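Local coordinates for UPF0303 protein YBR137W (Saccharomyces cerevisiae, PDB 4CLC), which is of uncharacterised function, a cytoplasmic yeast protein of the UPF0303 family with an HbpS-like domain of the GAF clan, at residues D[92-95]-D[96-100]. Numbering follows the deposited sequence.
Sequences KKTA and LRFGH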
loop_
_atom_site.group_PDB
_atom_site.type_symbol
_atom_site.label_atom_id
_atom_site.label_comp_id
_atom_site.label_asym_id
_atom_site.label_seq_id
_atom_site.Cartn_x
_atom_site.Cartn_y
_atom_site.Cartn_z
ATOM N N LYS D 92 -20.230 12.992 -2.833
ATOM C CA LYS D 92 -19.505 14.068 -3.506
ATOM C C LYS D 92 -18.585 13.497 -4.563
ATOM O O LYS D 92 -18.510 14.010 -5.677
ATOM C CB LYS D 92 -18.698 14.887 -2.486
ATOM C CG LYS D 92 -17.917 16.032 -3.079
ATOM C CD LYS D 92 -17.178 16.846 -2.038
ATOM C CE LYS D 92 -16.236 16.016 -1.231
ATOM N NZ LYS D 92 -16.611 16.117 0.201
ATOM N N LYS D 93 -17.898 12.420 -4.206
ATOM C CA LYS D 93 -16.943 11.817 -5.106
ATOM C C LYS D 93 -17.643 11.368 -6.388
ATOM O O LYS D 93 -17.228 11.747 -7.494
ATOM C CB LYS D 93 -16.207 10.648 -4.435
ATOM C CG LYS D 93 -14.959 10.268 -5.211
ATOM C CD LYS D 93 -14.044 9.307 -4.489
ATOM C CE LYS D 93 -12.731 9.135 -5.265
ATOM N NZ LYS D 93 -11.587 8.677 -4.410
ATOM N N THR D 94 -18.712 10.584 -6.239
ATOM C CA THR D 94 -19.510 10.161 -7.384
ATOM C C THR D 94 -19.944 11.360 -8.221
ATOM O O THR D 94 -19.641 11.424 -9.410
ATOM C CB THR D 94 -20.765 9.391 -6.963
ATOM O OG1 THR D 94 -20.413 8.177 -6.280
ATOM C CG2 THR D 94 -21.577 9.070 -8.172
ATOM N N ALA D 95 -20.612 12.327 -7.595
ATOM C CA ALA D 95 -21.100 13.509 -8.309
ATOM C C ALA D 95 -20.039 14.263 -9.110
ATOM O O ALA D 95 -20.291 14.604 -10.262
ATOM C CB ALA D 95 -21.758 14.454 -7.345
ATOM N N LEU D 96 -18.869 14.532 -8.523
ATOM C CA LEU D 96 -17.840 15.327 -9.212
ATOM C C LEU D 96 -17.216 14.558 -10.366
ATOM O O LEU D 96 -16.805 15.134 -11.384
ATOM C CB LEU D 96 -16.751 15.781 -8.235
ATOM C CG LEU D 96 -17.107 16.938 -7.291
ATOM C CD1 LEU D 96 -16.168 16.969 -6.083
ATOM C CD2 LEU D 96 -17.126 18.282 -8.018
ATOM N N ARG D 97 -17.156 13.246 -10.208
ATOM C CA ARG D 97 -16.571 12.404 -11.231
ATOM C C ARG D 97 -17.475 12.257 -12.447
ATOM O O ARG D 97 -17.021 12.355 -13.599
ATOM C CB ARG D 97 -16.262 11.019 -10.672
ATOM C CG ARG D 97 -15.863 10.050 -11.741
ATOM C CD ARG D 97 -15.383 8.740 -11.170
ATOM N NE ARG D 97 -15.062 7.795 -12.242
ATOM C CZ ARG D 97 -14.393 6.665 -12.062
ATOM N NH1 ARG D 97 -13.958 6.338 -10.850
ATOM N NH2 ARG D 97 -14.149 5.873 -13.095
ATOM N N PHE D 98 -18.752 11.981 -12.189
ATOM C CA PHE D 98 -19.641 11.599 -13.273
ATOM C C PHE D 98 -20.402 12.755 -13.910
ATOM O O PHE D 98 -20.942 12.604 -15.009
ATOM C CB PHE D 98 -20.594 10.533 -12.772
ATOM C CG PHE D 98 -19.920 9.205 -12.494
ATOM C CD1 PHE D 98 -19.599 8.346 -13.532
ATOM C CD2 PHE D 98 -19.610 8.826 -11.197
ATOM C CE1 PHE D 98 -18.981 7.126 -13.274
ATOM C CE2 PHE D 98 -19.000 7.624 -10.934
ATOM C CZ PHE D 98 -18.686 6.766 -11.976
ATOM N N GLY D 99 -20.389 13.914 -13.256
ATOM C CA GLY D 99 -21.059 15.091 -13.777
ATOM C C GLY D 99 -22.570 15.166 -13.560
ATOM O O GLY D 99 -23.248 15.969 -14.209
ATOM N N HIS D 100 -23.108 14.339 -12.671
ATOM C CA HIS D 100 -24.530 14.409 -12.335
ATOM C C HIS D 100 -24.754 14.179 -10.843
ATOM O O HIS D 100 -23.844 13.755 -10.139
ATOM C CB HIS D 100 -25.350 13.391 -13.135
ATOM C CG HIS D 100 -25.321 13.605 -14.617
ATOM N ND1 HIS D 100 -24.622 12.788 -15.476
ATOM C CD2 HIS D 100 -25.916 14.543 -15.393
ATOM C CE1 HIS D 100 -24.782 13.211 -16.716
ATOM N NE2 HIS D 100 -25.557 14.274 -16.696
#
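The C-terminal turns of helix 84-98, which packs on strands 131-136 and 144-149 of the HbpS-like domain, run through Lys92-Ala95 into Leu96-Phe98 and stop at Gly99. Regular i to i+4 backbone bonds tie the two halves: Leu96 N to Lys92 O (2.9 Å), Arg97 N to Lys93 O, and Phe98 N to Thr94 O (3.0 Å). Gly99 N still reaches Ala95 O at 3.1 Å, but its phi of +80° takes the chain out of the helix, and His100 O turns back to a CA-H...O contact with Ala95 CA (3.3 Å). The side chains of the i, i+4 pairs Lys92/Leu96 and Thr94/Phe98 touch as well. On the sheet side, Lys92 and Leu96 run side by side, with Lys92 CG against Leu96 CD1 at 3.6 Å; beyond this contact the lysine chain bends and NZ bonds to Gln89 OE1. On the face packed against Met105 of helix 102-107, Thr94 and Phe98 are slanted across each other. With CG2 anti to the backbone N (OG1 at chi1 -63°), Thr94 brings its methyl to Phe98 CD2 at 3.6 Å, while OG1 bonds to Ala126 O. Arg97 CG lies over one ring face of Phe98, offset toward the rim, and the arginine's extended chain sends NH1 to Tyr125 OH and NE into a salt bridge with an acidic side chain of another protein in the assembly. Were Phe98 an alanine, Thr94 CG2 and Arg97 CG would probably lose the ring they pack on, and Phe118 its edge-to-face partner. The Thr94 carbonyl lies at the edge of that ring, its O 3.2 Å from Phe98 CD2 and near the ring plane.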